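Local coordinates for protein HTLV-2 integrase catalytic core domain (Human T-cell leukemia virus 2, PDB 6QBW) that forms the catalytic core of a retroviral integrase, which probably binds DNA and joins the viral DNA copy to the host genome, at residues V28-F33 with G103-T108; S34-V39 with T138-N143. All coordinates share one frame; numbering follows the deposited sequence.

Contact 1: residues V28-F33 with G103-T108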
loop_
_atom_site.group_PDB
_atom_site.type_symbol
_atom_site.label_atom_id
_atom_site.label_comp_id
_atom_site.label_asym_id
_atom_site.label_seq_id
_atom_site.Cartn_x
_atom_site.Cartn_y
_atom_site.Cartn_z
ATOM N N VAL A 28 -14.610 -10.852 3.678
ATOM C CA VAL A 28 -14.107 -11.143 2.330
ATOM C C VAL A 28 -14.897 -10.404 1.254
ATOM O O VAL A 28 -16.114 -10.507 1.192
ATOM C CB VAL A 28 -14.129 -12.654 2.025
ATOM C CG1 VAL A 28 -13.628 -12.928 0.611
ATOM C CG2 VAL A 28 -13.280 -13.393 3.044
ATOM N N TRP A 29 -14.180 -9.671 0.406
ATOM C CA TRP A 29 -14.789 -8.927 -0.680
ATOM C C TRP A 29 -14.130 -9.326 -1.986
ATOM O O TRP A 29 -12.930 -9.119 -2.159
ATOM C CB TRP A 29 -14.629 -7.427 -0.438
ATOM C CG TRP A 29 -15.349 -6.968 0.785
ATOM C CD1 TRP A 29 -14.819 -6.773 2.029
ATOM C CD2 TRP A 29 -16.744 -6.672 0.892
ATOM N NE1 TRP A 29 -15.798 -6.359 2.903
ATOM C CE2 TRP A 29 -16.990 -6.289 2.229
ATOM C CE3 TRP A 29 -17.810 -6.688 -0.014
ATOM C CZ2 TRP A 29 -18.259 -5.927 2.682
ATOM C CZ3 TRP A 29 -19.072 -6.332 0.436
ATOM C CH2 TRP A 29 -19.286 -5.956 1.773
ATOM N N VAL A 30 -14.916 -9.901 -2.895
ATOM C CA VAL A 30 -14.418 -10.311 -4.207
ATOM C C VAL A 30 -15.222 -9.636 -5.312
ATOM O O VAL A 30 -16.445 -9.522 -5.228
ATOM C CB VAL A 30 -14.447 -11.855 -4.399
ATOM C CG1 VAL A 30 -15.869 -12.405 -4.361
ATOM C CG2 VAL A 30 -13.768 -12.260 -5.708
ATOM N N ASP A 31 -14.519 -9.195 -6.348
ATOM C CA ASP A 31 -15.149 -8.618 -7.526
ATOM C C ASP A 31 -15.610 -9.738 -8.452
ATOM O O ASP A 31 -14.845 -10.658 -8.736
ATOM C CB ASP A 31 -14.159 -7.712 -8.246
ATOM C CG ASP A 31 -14.753 -7.059 -9.468
ATOM O OD1 ASP A 31 -14.755 -7.699 -10.542
ATOM O OD2 ASP A 31 -15.208 -5.899 -9.355
ATOM N N THR A 32 -16.848 -9.646 -8.935
ATOM C CA THR A 32 -17.474 -10.743 -9.685
ATOM C C THR A 32 -17.025 -10.848 -11.147
ATOM O O THR A 32 -17.244 -11.879 -11.784
ATOM C CB THR A 32 -19.013 -10.663 -9.647
ATOM O OG1 THR A 32 -19.454 -9.457 -10.282
ATOM C CG2 THR A 32 -19.516 -10.706 -8.213
ATOM N N PHE A 33 -16.404 -9.791 -11.669
ATOM C CA PHE A 33 -15.872 -9.792 -13.035
ATOM C C PHE A 33 -14.394 -10.194 -13.062
ATOM O O PHE A 33 -14.001 -11.046 -13.847
ATOM C CB PHE A 33 -16.049 -8.418 -13.679
ATOM C CG PHE A 33 -15.318 -8.257 -14.979
ATOM C CD1 PHE A 33 -15.911 -8.623 -16.174
ATOM C CD2 PHE A 33 -14.033 -7.731 -15.006
ATOM C CE1 PHE A 33 -15.233 -8.473 -17.373
ATOM C CE2 PHE A 33 -13.349 -7.582 -16.200
ATOM C CZ PHE A 33 -13.952 -7.952 -17.387
ATOM N N GLY A 103 -20.994 -20.921 -5.222
ATOM C CA GLY A 103 -20.907 -19.469 -5.065
ATOM C C GLY A 103 -19.481 -18.958 -5.195
ATOM O O GLY A 103 -18.527 -19.691 -4.915
ATOM N N LEU A 104 -19.330 -17.703 -5.621
ATOM C CA LEU A 104 -17.998 -17.127 -5.846
ATOM C C LEU A 104 -17.289 -16.819 -4.521
ATOM O O LEU A 104 -16.161 -17.266 -4.306
ATOM C CB LEU A 104 -18.067 -15.874 -6.735
ATOM C CG LEU A 104 -16.719 -15.223 -7.097
ATOM C CD1 LEU A 104 -15.806 -16.188 -7.841
ATOM C CD2 LEU A 104 -16.924 -13.959 -7.918
ATOM N N VAL A 105 -17.941 -16.059 -3.637
ATOM C CA VAL A 105 -17.386 -15.819 -2.289
ATOM C C VAL A 105 -17.174 -17.134 -1.538
ATOM O O VAL A 105 -16.217 -17.267 -0.770
ATOM C CB VAL A 105 -18.241 -14.861 -1.409
ATOM C CG1 VAL A 105 -18.038 -13.416 -1.837
ATOM C CG2 VAL A 105 -19.721 -15.233 -1.411
ATOM N N GLU A 106 -18.067 -18.095 -1.778
ATOM C CA GLU A 106 -17.954 -19.429 -1.204
ATOM C C GLU A 106 -16.651 -20.091 -1.642
ATOM O O GLU A 106 -15.871 -20.535 -0.806
ATOM C CB GLU A 106 -19.168 -20.276 -1.608
ATOM C CG GLU A 106 -19.063 -21.769 -1.329
ATOM C CD GLU A 106 -19.120 -22.103 0.147
ATOM O OE1 GLU A 106 -18.531 -21.344 0.953
ATOM O OE2 GLU A 106 -19.748 -23.133 0.495
ATOM N N ARG A 107 -16.412 -20.142 -2.950
ATOM C CA ARG A 107 -15.162 -20.702 -3.477
ATOM C C ARG A 107 -13.955 -19.877 -3.060
ATOM O O ARG A 107 -12.898 -20.429 -2.766
ATOM C CB ARG A 107 -15.197 -20.815 -5.004
ATOM C CG ARG A 107 -15.942 -22.038 -5.509
ATOM C CD ARG A 107 -15.780 -22.223 -7.010
ATOM N NE ARG A 107 -16.018 -20.985 -7.755
ATOM C CZ ARG A 107 -17.215 -20.443 -7.987
ATOM N NH1 ARG A 107 -18.334 -21.012 -7.531
ATOM N NH2 ARG A 107 -17.296 -19.310 -8.681
ATOM N N THR A 108 -14.120 -18.559 -3.039
ATOM C CA THR A 108 -13.030 -17.650 -2.695
ATOM C C THR A 108 -12.584 -17.853 -1.249
ATOM O O THR A 108 -11.387 -17.864 -0.969
ATOM C CB THR A 108 -13.430 -16.182 -2.933
ATOM O OG1 THR A 108 -13.798 -16.004 -4.310
ATOM C CG2 THR A 108 -12.279 -15.241 -2.599
#

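Contact 2: residues S34-V39 with T138-N143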
loop_
_atom_site.group_PDB
_atom_site.type_symbol
_atom_site.label_atom_id
_atom_site.label_comp_id
_atom_site.label_asym_id
_atom_site.label_seq_id
_atom_site.Cartn_x
_atom_site.Cartn_y
_atom_site.Cartn_z
ATOM N N SER A 34 -13.579 -9.566 -12.221
ATOM C CA SER A 34 -12.134 -9.805 -12.219
ATOM C C SER A 34 -11.723 -10.965 -11.313
ATOM O O SER A 34 -10.720 -11.630 -11.571
ATOM C CB SER A 34 -11.396 -8.540 -11.779
ATOM O OG SER A 34 -11.690 -8.208 -10.431
ATOM N N GLY A 35 -12.491 -11.194 -10.247
ATOM C CA GLY A 35 -12.136 -12.178 -9.228
ATOM C C GLY A 35 -11.146 -11.634 -8.211
ATOM O O GLY A 35 -10.683 -12.370 -7.347
ATOM N N ALA A 36 -10.822 -10.345 -8.300
ATOM C CA ALA A 36 -9.876 -9.730 -7.379
ATOM C C ALA A 36 -10.486 -9.692 -5.986
ATOM O O ALA A 36 -11.693 -9.500 -5.831
ATOM C CB ALA A 36 -9.520 -8.333 -7.843
ATOM N N VAL A 37 -9.640 -9.864 -4.978
ATOM C CA VAL A 37 -10.091 -10.107 -3.614
ATOM C C VAL A 37 -9.433 -9.169 -2.610
ATOM O O VAL A 37 -8.250 -8.863 -2.723
ATOM C CB VAL A 37 -9.760 -11.550 -3.195
ATOM C CG1 VAL A 37 -10.106 -11.786 -1.735
ATOM C CG2 VAL A 37 -10.502 -12.539 -4.075
ATOM N N SER A 38 -10.219 -8.724 -1.632
ATOM C CA SER A 38 -9.703 -8.134 -0.398
ATOM C C SER A 38 -10.171 -8.979 0.785
ATOM O O SER A 38 -11.319 -9.431 0.815
ATOM C CB SER A 38 -10.195 -6.697 -0.235
ATOM O OG SER A 38 -9.705 -6.121 0.964
ATOM N N VAL A 39 -9.277 -9.191 1.752
ATOM C CA VAL A 39 -9.583 -9.958 2.972
ATOM C C VAL A 39 -9.058 -9.207 4.190
ATOM O O VAL A 39 -7.919 -8.741 4.188
ATOM C CB VAL A 39 -8.944 -11.375 2.944
ATOM C CG1 VAL A 39 -9.153 -12.101 4.264
ATOM C CG2 VAL A 39 -9.515 -12.197 1.801
ATOM N N THR A 138 -0.660 -13.926 -3.210
ATOM C CA THR A 138 -0.582 -15.121 -4.050
ATOM C C THR A 138 -1.824 -15.227 -4.937
ATOM O O THR A 138 -1.733 -15.552 -6.121
ATOM C CB THR A 138 -0.446 -16.413 -3.216
ATOM O OG1 THR A 138 0.722 -16.340 -2.392
ATOM C CG2 THR A 138 -0.332 -17.631 -4.121
ATOM N N LEU A 139 -2.982 -14.942 -4.353
ATOM C CA LEU A 139 -4.239 -15.086 -5.056
ATOM C C LEU A 139 -4.402 -14.007 -6.117
ATOM O O LEU A 139 -4.659 -14.310 -7.280
ATOM C CB LEU A 139 -5.405 -15.035 -4.066
ATOM C CG LEU A 139 -6.792 -15.354 -4.620
ATOM C CD1 LEU A 139 -6.749 -16.643 -5.420
ATOM C CD2 LEU A 139 -7.799 -15.450 -3.486
ATOM N N ASN A 140 -4.237 -12.751 -5.721
ATOM C CA ASN A 140 -4.490 -11.638 -6.634
ATOM C C ASN A 140 -3.448 -11.494 -7.742
ATOM O O ASN A 140 -3.807 -11.256 -8.899
ATOM C CB ASN A 140 -4.607 -10.321 -5.861
ATOM C CG ASN A 140 -5.906 -10.209 -5.089
ATOM O OD1 ASN A 140 -6.960 -10.620 -5.571
ATOM N ND2 ASN A 140 -5.840 -9.637 -3.888
ATOM N N GLN A 141 -2.171 -11.644 -7.391
ATOM C CA GLN A 141 -1.074 -11.235 -8.277
ATOM C C GLN A 141 -0.138 -12.359 -8.724
ATOM O O GLN A 141 0.679 -12.162 -9.626
ATOM C CB GLN A 141 -0.278 -10.118 -7.603
ATOM C CG GLN A 141 -1.199 -9.169 -6.857
ATOM C CD GLN A 141 -0.548 -7.876 -6.444
ATOM O OE1 GLN A 141 0.132 -7.222 -7.243
ATOM N NE2 GLN A 141 -0.776 -7.476 -5.187
ATOM N N LEU A 142 -0.262 -13.537 -8.126
ATOM C CA LEU A 142 0.600 -14.645 -8.497
ATOM C C LEU A 142 -0.138 -15.704 -9.308
ATOM O O LEU A 142 0.403 -16.214 -10.294
ATOM C CB LEU A 142 1.222 -15.255 -7.248
ATOM C CG LEU A 142 2.524 -16.010 -7.454
ATOM C CD1 LEU A 142 3.575 -15.164 -8.159
ATOM C CD2 LEU A 142 3.027 -16.477 -6.100
ATOM N N ASN A 143 -1.361 -16.037 -8.899
ATOM C CA ASN A 143 -2.180 -16.999 -9.639
ATOM C C ASN A 143 -2.544 -16.450 -11.011
ATOM O O ASN A 143 -3.137 -15.382 -11.120
ATOM C CB ASN A 143 -3.463 -17.343 -8.877
ATOM C CG ASN A 143 -3.204 -18.181 -7.640
ATOM O OD1 ASN A 143 -2.094 -18.213 -7.115
ATOM N ND2 ASN A 143 -4.238 -18.862 -7.165
#

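Contact 1: residues V28-F33 with G103-T108
V30 reaches from the strand 22-31 into the first turn of helix 104-122. Its CB lies on the helix side of the strand and splits into CG1 and CG2. CG1 sits between the backbone N and the carbonyl carbon (chi1 64°) and takes the closest contacts: CG1 of V30 is 3.5 Å from CG1 of V105 and 4.0 Å from CG of L104. CG2, anti to the backbone N, is the methyl nearer the next turn of the helix, where it lies 4.0 Å from OG1 of T108. The short axes of 28-31 and 104-108 approach to 9.0 Å at 118° between their N-to-C directions, so the helix start crosses the strand obliquely. This is the layering of the RNase H-like fold of retroviral integrases, in which helices pack on a mixed five-stranded sheet; 22-31 lies between strands 37-42 and 9-19. Strand alternation sets the sides: V28 and V30 point to the helix, whereas W29 and D31 point away, W29 meeting the ring of F54. Nearer the chain turn, CD2 of L104 comes within 3.7 Å of CA of T32, touching the backbone where the strand has ended. That turn is braced separately by D31, whose carboxylate is held by three backbone N-H groups: OD1 accepts from N of F33 at 2.9 Å, a bent bond from above the carboxylate plane that makes an Asx turn, and also from N of S34, while OD2 is taken by N of N7. No hydrogen bond joins the two segments. T108, whose hydroxyl faces V30, satisfies that group within its own helix: OG1 donates to O of L104 at 2.7 Å, and the same carbonyl also accepts from N of T108.

Contact 2: residues S34-V39 with T138-N143
N140 meets V37 through its flat amide, which grips both polar atoms of that residue's backbone. The backbone N of V37 donates to OD1 of N140 at 2.8 Å (N-H...O 153°), tilted slightly from the plane of the side-chain carbonyl, and ND2 of N140 returns a bond to O of V37, also at 2.8 Å. The second is the straighter, at 161°, and uses a lone pair in the plane of the V37 carbonyl. CG of N140 is anti to its own carbonyl carbon (chi1 -73°), which swings the amide from the helix to the strand although its CB does not point there. Two bonds to a single residue fix the rotation of the amide and assign its O and N, since each end has the partner it needs. Pairing with both N and O of V37, the amide bonds much as a neighbouring strand would at this one residue, on the outermost strand on this side within the chain. The same OD1 of N140 packs 3.5 Å from CA of the buried A36.

Around this tight part the contact is sparser. CG2 of V37 and CD2 of L139 approach only to 4.0 Å. Beyond A36 the meeting fades into the turn at G35, partly exposed and with positive phi, where S34 OG closes an ST turn by accepting from N of A36 at 3.1 Å. Strand 22-31 flanks 37-42, with V37 resting on V30, while L139 touches I111 and I112 of helix 104-122, and N140 touches W153 of helix 152-156.

Contacts 1 and 2 share one beta hairpin: strands 22-31 and 37-42 are antiparallel neighbours, and contact 1 uses the first while contact 2 uses the second. Their centres lie about 10 Å apart, and the strands are probably bonded directly, O of W29 to N of S38 at 2.8 Å and N of D31 to O of A36 at 2.9 Å. V37 of contact 2 also touches T108 of contact 1. The helices likewise follow each other, 104-122 then 128-142, so the segments alternate along the chain. A bound calcium ion lies about 8 Å from the side chain of V105, too far for V105 to be a ligand, so contact 1 merely lies near the ion.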